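PDB 1XXL: YcgJ protein, which probably acts as an S-adenosylmethionine-dependent methyltransferase, although the substrate it would methylate is not known. Local coordinates for residues 142-147 against 181-186; 213-218 against 222-227. One frame throughout, in Å; residues are numbered along the deposited sequence.

Contact 1 of 2, residues 142-147 against 181-186; sequences RLRDPS and DSWIKR. With SO4 (sulfate ion), chain E.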
loop_
_atom_site.group_PDB
_atom_site.type_symbol
_atom_site.label_atom_id
_atom_site.label_comp_id
_atom_site.label_asym_id
_atom_site.label_seq_id
_atom_site.Cartn_x
_atom_site.Cartn_y
_atom_site.Cartn_z
ATOM N N ARG A 142 1.161 4.013 -13.770
ATOM C CA ARG A 142 -0.129 4.109 -14.464
ATOM C C ARG A 142 -0.111 3.421 -15.852
ATOM O O ARG A 142 -1.111 2.864 -16.288
ATOM C CB ARG A 142 -0.576 5.578 -14.607
ATOM C CG ARG A 142 -2.117 5.773 -14.665
ATOM C CD ARG A 142 -2.523 7.268 -14.271
ATOM N NE ARG A 142 -2.104 7.763 -12.921
ATOM C CZ ARG A 142 -1.273 8.797 -12.677
ATOM N NH1 ARG A 142 -0.696 9.469 -13.665
ATOM N NH2 ARG A 142 -0.992 9.166 -11.419
ATOM N N LEU A 143 1.017 3.475 -16.542
ATOM C CA LEU A 143 1.147 2.823 -17.851
ATOM C C LEU A 143 0.929 1.319 -17.692
ATOM O O LEU A 143 0.280 0.670 -18.523
ATOM C CB LEU A 143 2.531 3.083 -18.451
ATOM C CG LEU A 143 2.766 4.448 -19.102
ATOM C CD1 LEU A 143 4.209 4.606 -19.487
ATOM C CD2 LEU A 143 1.906 4.594 -20.348
ATOM N N ARG A 144 1.445 0.785 -16.594
ATOM C CA ARG A 144 1.404 -0.640 -16.355
ATOM C C ARG A 144 0.079 -1.052 -15.739
ATOM O O ARG A 144 -0.412 -2.136 -16.020
ATOM C CB ARG A 144 2.603 -1.050 -15.488
ATOM C CG ARG A 144 2.780 -2.549 -15.277
ATOM C CD ARG A 144 2.485 -2.837 -13.863
ATOM N NE ARG A 144 2.676 -4.231 -13.538
ATOM C CZ ARG A 144 2.538 -4.711 -12.314
ATOM N NH1 ARG A 144 2.213 -3.897 -11.315
ATOM N NH2 ARG A 144 2.727 -6.000 -12.099
ATOM N N ASP A 145 -0.519 -0.179 -14.925
ATOM C CA ASP A 145 -1.729 -0.518 -14.166
ATOM C C ASP A 145 -2.728 0.641 -14.242
ATOM O O ASP A 145 -2.617 1.596 -13.484
ATOM C CB ASP A 145 -1.338 -0.826 -12.711
ATOM C CG ASP A 145 -2.542 -1.185 -11.819
ATOM O OD1 ASP A 145 -3.686 -1.295 -12.321
ATOM O OD2 ASP A 145 -2.338 -1.335 -10.596
ATOM N N PRO A 146 -3.717 0.567 -15.166
ATOM C CA PRO A 146 -4.711 1.646 -15.251
ATOM C C PRO A 146 -5.585 1.806 -13.991
ATOM O O PRO A 146 -6.357 2.733 -13.897
ATOM C CB PRO A 146 -5.547 1.256 -16.484
ATOM C CG PRO A 146 -4.656 0.320 -17.258
ATOM C CD PRO A 146 -3.974 -0.464 -16.187
ATOM N N SER A 147 -5.446 0.907 -13.035
ATOM C CA SER A 147 -6.056 1.064 -11.715
ATOM C C SER A 147 -5.326 2.114 -10.839
ATOM O O SER A 147 -5.893 2.643 -9.870
ATOM C CB SER A 147 -6.038 -0.295 -11.012
ATOM O OG SER A 147 -7.112 -0.377 -10.117
ATOM N N ASP A 181 10.797 -8.154 -16.369
ATOM C CA ASP A 181 10.085 -9.164 -17.178
ATOM C C ASP A 181 8.916 -9.693 -16.394
ATOM O O ASP A 181 7.810 -9.850 -16.904
ATOM C CB ASP A 181 10.980 -10.344 -17.554
ATOM C CG ASP A 181 11.879 -10.073 -18.766
ATOM O OD1 ASP A 181 11.621 -9.138 -19.589
ATOM O OD2 ASP A 181 12.871 -10.847 -18.896
ATOM N N SER A 182 9.173 -9.966 -15.131
ATOM C CA SER A 182 8.165 -10.495 -14.234
ATOM C C SER A 182 7.056 -9.472 -13.951
ATOM O O SER A 182 5.882 -9.805 -13.937
ATOM C CB SER A 182 8.865 -10.937 -12.960
ATOM O OG SER A 182 7.936 -11.166 -11.941
ATOM N N TRP A 183 7.447 -8.222 -13.743
ATOM C CA TRP A 183 6.518 -7.114 -13.508
ATOM C C TRP A 183 5.540 -6.909 -14.677
ATOM O O TRP A 183 4.361 -6.679 -14.471
ATOM C CB TRP A 183 7.369 -5.860 -13.308
ATOM C CG TRP A 183 6.678 -4.614 -12.896
ATOM C CD1 TRP A 183 6.080 -4.374 -11.716
ATOM C CD2 TRP A 183 6.596 -3.406 -13.645
ATOM N NE1 TRP A 183 5.610 -3.093 -11.681
ATOM C CE2 TRP A 183 5.904 -2.482 -12.865
ATOM C CE3 TRP A 183 7.024 -3.026 -14.927
ATOM C CZ2 TRP A 183 5.647 -1.180 -13.294
ATOM C CZ3 TRP A 183 6.764 -1.752 -15.359
ATOM C CH2 TRP A 183 6.075 -0.834 -14.544
ATOM N N ILE A 184 6.048 -6.980 -15.900
ATOM C CA ILE A 184 5.212 -6.882 -17.093
ATOM C C ILE A 184 4.257 -8.060 -17.208
ATOM O O ILE A 184 3.082 -7.853 -17.472
ATOM C CB ILE A 184 6.054 -6.790 -18.364
ATOM C CG1 ILE A 184 6.794 -5.449 -18.415
ATOM C CG2 ILE A 184 5.183 -6.996 -19.625
ATOM C CD1 ILE A 184 5.918 -4.200 -18.430
ATOM N N LYS A 185 4.766 -9.278 -17.010
ATOM C CA LYS A 185 3.915 -10.485 -16.999
ATOM C C LYS A 185 2.770 -10.439 -15.969
ATOM O O LYS A 185 1.631 -10.691 -16.317
ATOM C CB LYS A 185 4.756 -11.756 -16.796
ATOM C CG LYS A 185 5.401 -12.271 -18.073
ATOM C CD LYS A 185 6.026 -13.675 -17.884
ATOM C CE LYS A 185 4.981 -14.821 -17.944
ATOM N NZ LYS A 185 5.588 -16.194 -17.665
ATOM N N ARG A 186 3.068 -10.088 -14.722
ATOM C CA ARG A 186 2.040 -9.972 -13.672
ATOM C C ARG A 186 1.011 -8.862 -13.931
ATOM O O ARG A 186 -0.103 -8.910 -13.396
ATOM C CB ARG A 186 2.686 -9.705 -12.313
ATOM C CG ARG A 186 3.563 -10.832 -11.785
ATOM C CD ARG A 186 3.936 -10.595 -10.306
ATOM N NE ARG A 186 4.699 -9.352 -10.121
ATOM C CZ ARG A 186 6.021 -9.260 -9.960
ATOM N NH1 ARG A 186 6.781 -10.344 -9.935
ATOM N NH2 ARG A 186 6.593 -8.064 -9.813
HETATM S S SO4 E . 3.216 -6.313 -8.352
HETATM O O1 SO4 E . 2.447 -5.071 -8.397
HETATM O O2 SO4 E . 3.081 -6.910 -7.018
HETATM O O3 SO4 E . 4.644 -6.046 -8.578
HETATM O O4 SO4 E . 2.665 -7.208 -9.372
#
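Arg144 spreads its whole side chain over one face of the Trp183 indole, and the evidence for stacking is direct: the guanidinium and ring planes differ by 15° and their centres are 3.8 Å apart. The cation-pi part falls on the five-membered ring, with Arg144 CZ 26° off the normal through its centroid. Further back along the chain, Arg144 CG makes a CH-pi contact with the six-membered ring, and Arg144 CB reaches Trp183 CH2 at 3.6 Å. With CG anti to the backbone N (chi1 -174°) and a bend at chi2, the chain crosses the indole at a slant, from CH2 of the six-membered ring to NE1 and CD1 of the five-membered ring.

Hydrogen bonds to the backbone add a second grip. Arg144 NE and NH2 both donate to Trp183 O, at 3.1 Å and 3.0 Å respectively. NH2 lies in the carbonyl plane on a lone pair, whereas NE stands above that plane; both bonds are bent. Together with the stack, this fork fixes the rotation of the guanidinium.

The third group is ionic. A sulfate, probably from the crystallisation liquor, sits at the guanidinium edge, taking a nearly straight bond from Arg144 NH2 to O4 (3.0 Å) and another from Arg144 NH1 to O1. Arg186 completes the clasp, its NE donating to O4 at 3.0 Å and its NH2 to O3, so the anion probably offsets the two neighbouring positive charges.

The contact ties the C-terminal end of helix 131-144 to helix 180-187. Trp183 also packs on Leu140 and Asn141 of the first helix and meets Phe225 of strand 222-236 edge-to-face, while Arg144 touches Ile197 of helix 191-202.

Contact 2 of 2, residues 213-218 against 222-227; sequences CITLNQ and PISFCL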
loop_
_atom_site.group_PDB
_atom_site.type_symbol
_atom_site.label_atom_id
_atom_site.label_comp_id
_atom_site.label_asym_id
_atom_site.label_seq_id
_atom_site.Cartn_x
_atom_site.Cartn_y
_atom_site.Cartn_z
ATOM N N CYS A 213 17.094 3.515 -9.973
ATOM C CA CYS A 213 18.010 2.399 -10.184
ATOM C C CYS A 213 17.712 1.647 -11.475
ATOM O O CYS A 213 17.570 0.429 -11.483
ATOM C CB CYS A 213 17.928 1.440 -9.014
ATOM S SG CYS A 213 18.185 2.222 -7.418
ATOM N N ILE A 214 17.626 2.384 -12.571
ATOM C CA ILE A 214 17.198 1.826 -13.842
ATOM C C ILE A 214 18.337 1.056 -14.497
ATOM O O ILE A 214 19.426 1.593 -14.734
ATOM C CB ILE A 214 16.644 2.923 -14.777
ATOM C CG1 ILE A 214 15.397 3.540 -14.167
ATOM C CG2 ILE A 214 16.266 2.356 -16.159
ATOM C CD1 ILE A 214 14.824 4.753 -14.999
ATOM N N THR A 215 18.087 -0.220 -14.762
ATOM C CA THR A 215 19.054 -1.076 -15.441
ATOM C C THR A 215 18.430 -1.550 -16.766
ATOM O O THR A 215 17.294 -2.017 -16.776
ATOM C CB THR A 215 19.480 -2.269 -14.548
ATOM O OG1 THR A 215 20.115 -1.766 -13.359
ATOM C CG2 THR A 215 20.477 -3.176 -15.276
ATOM N N LEU A 216 19.190 -1.397 -17.859
ATOM C CA LEU A 216 18.746 -1.717 -19.223
ATOM C C LEU A 216 19.772 -2.577 -19.971
ATOM O O LEU A 216 20.970 -2.500 -19.700
ATOM C CB LEU A 216 18.547 -0.410 -20.028
ATOM C CG LEU A 216 17.705 0.705 -19.383
ATOM C CD1 LEU A 216 17.781 1.985 -20.182
ATOM C CD2 LEU A 216 16.281 0.254 -19.243
ATOM N N ASN A 217 19.291 -3.383 -20.917
ATOM C CA ASN A 217 20.154 -4.016 -21.925
ATOM C C ASN A 217 20.665 -2.967 -22.914
ATOM O O ASN A 217 20.069 -1.888 -23.048
ATOM C CB ASN A 217 19.382 -5.079 -22.707
ATOM C CG ASN A 217 19.155 -6.345 -21.911
ATOM O OD1 ASN A 217 20.082 -7.121 -21.704
ATOM N ND2 ASN A 217 17.908 -6.590 -21.503
ATOM N N GLN A 218 21.757 -3.277 -23.614
ATOM C CA GLN A 218 22.280 -2.361 -24.643
ATOM C C GLN A 218 21.245 -2.037 -25.707
ATOM O O GLN A 218 21.217 -0.926 -26.191
ATOM C CB GLN A 218 23.534 -2.898 -25.338
ATOM C CG GLN A 218 24.723 -3.043 -24.402
ATOM C CD GLN A 218 26.086 -2.768 -25.053
ATOM O OE1 GLN A 218 26.254 -2.906 -26.284
ATOM N NE2 GLN A 218 27.077 -2.409 -24.217
ATOM N N PRO A 222 14.406 -3.167 -20.978
ATOM C CA PRO A 222 14.668 -2.944 -19.551
ATOM C C PRO A 222 14.892 -4.241 -18.793
ATOM O O PRO A 222 14.345 -5.281 -19.163
ATOM C CB PRO A 222 13.411 -2.222 -19.072
ATOM C CG PRO A 222 12.748 -1.722 -20.347
ATOM C CD PRO A 222 13.029 -2.788 -21.329
ATOM N N ILE A 223 15.697 -4.156 -17.735
ATOM C CA ILE A 223 16.016 -5.300 -16.902
ATOM C C ILE A 223 15.421 -5.158 -15.512
ATOM O O ILE A 223 14.767 -6.077 -15.017
ATOM C CB ILE A 223 17.542 -5.487 -16.835
ATOM C CG1 ILE A 223 18.043 -5.951 -18.206
ATOM C CG2 ILE A 223 17.921 -6.509 -15.768
ATOM C CD1 ILE A 223 19.537 -5.801 -18.394
ATOM N N SER A 224 15.665 -4.017 -14.875
ATOM C CA SER A 224 15.200 -3.796 -13.522
ATOM C C SER A 224 15.106 -2.312 -13.179
ATOM O O SER A 224 15.669 -1.460 -13.866
ATOM C CB SER A 224 16.121 -4.517 -12.519
ATOM O OG SER A 224 17.438 -4.017 -12.583
ATOM N N PHE A 225 14.379 -2.025 -12.114
ATOM C CA PHE A 225 14.348 -0.683 -11.525
ATOM C C PHE A 225 13.909 -0.822 -10.082
ATOM O O PHE A 225 13.530 -1.912 -9.666
ATOM C CB PHE A 225 13.453 0.280 -12.328
ATOM C CG PHE A 225 12.004 -0.147 -12.437
ATOM C CD1 PHE A 225 11.073 0.248 -11.487
ATOM C CD2 PHE A 225 11.572 -0.927 -13.511
ATOM C CE1 PHE A 225 9.743 -0.134 -11.600
ATOM C CE2 PHE A 225 10.246 -1.301 -13.633
ATOM C CZ PHE A 225 9.330 -0.918 -12.662
ATOM N N CYS A 226 13.982 0.258 -9.323
ATOM C CA CYS A 226 13.519 0.252 -7.955
ATOM C C CYS A 226 12.479 1.317 -7.738
ATOM O O CYS A 226 12.598 2.430 -8.248
ATOM C CB CYS A 226 14.661 0.498 -6.970
ATOM S SG CYS A 226 15.865 -0.867 -6.800
ATOM N N LEU A 227 11.478 0.967 -6.953
ATOM C CA LEU A 227 10.510 1.896 -6.446
ATOM C C LEU A 227 10.961 2.302 -5.037
ATOM O O LEU A 227 11.799 1.635 -4.436
ATOM C CB LEU A 227 9.128 1.256 -6.410
ATOM C CG LEU A 227 8.135 1.421 -7.574
ATOM C CD1 LEU A 227 8.674 1.946 -8.879
ATOM C CD2 LEU A 227 7.286 0.199 -7.781
#
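Ile223 runs from its backbone across Thr215 and on to Asn217. Its CB lies 3.5 Å from Thr215 O and also faces the methyl CG2 of that threonine. With CG1 anti to the carbonyl carbon (chi1 -69°), the chain continues to the amide of Asn217, where Ile223 CG1 is 3.4 Å from Asn217 ND2. The tip, Ile223 CD1, ends 3.5 Å from the backbone N of Asn217 and also touches its CG; the two side chains cross at about a right angle. Asn217 ND2 has its polar partner in Gln221 O, within the turn of the hairpin. Were Asn217 replaced by an alanine, Gln221 O would probably lose this donor and the end of Ile223 its packing against the amide.

The backbone identifies a classic beta bulge in an antiparallel hairpin: Ile223 and Ser224 both face Thr215, and Thr215 O accepts from Ile223 N at 2.8 Å and from Ser224 N at 3.2 Å, both donors on the same face of its carbonyl plane. Thr215 N returns a nearly straight bond to Ser224 O (174°). Beyond the bulge, Leu216 CD2 packs against Pro222 CB at 3.8 Å, next to helix 191-202. Towards the other end, Cys213, the C-prime residue of the Schellman motif that ends helix 206-211, sets its CB 3.8 Å from Cys226 SG, and Phe225 CA makes a CA-H...O contact with Cys213 O.

In the fold
Contact 1 closes before contact 2 opens along the chain, and their centres are 15 Å apart on the same side of the protein's centre. They meet directly where Trp183 CZ2 packs on Phe225 CZ, 3.7 Å apart, so the indole under Arg144 also touches the long strand of contact 2. Helix 131-144 supplies one side of contact 1, whose other side is helix 180-187, and packs on Ile214, Phe225 and Leu227 of contact 2; helix 191-202 touches side chains of both. Contact 2 is a hairpin edge on strand 222-236, which continues into the mixed, Rossmann-like sheet by pairing with 118-125. Both contacts lie away from the S-adenosylmethionine-binding residues.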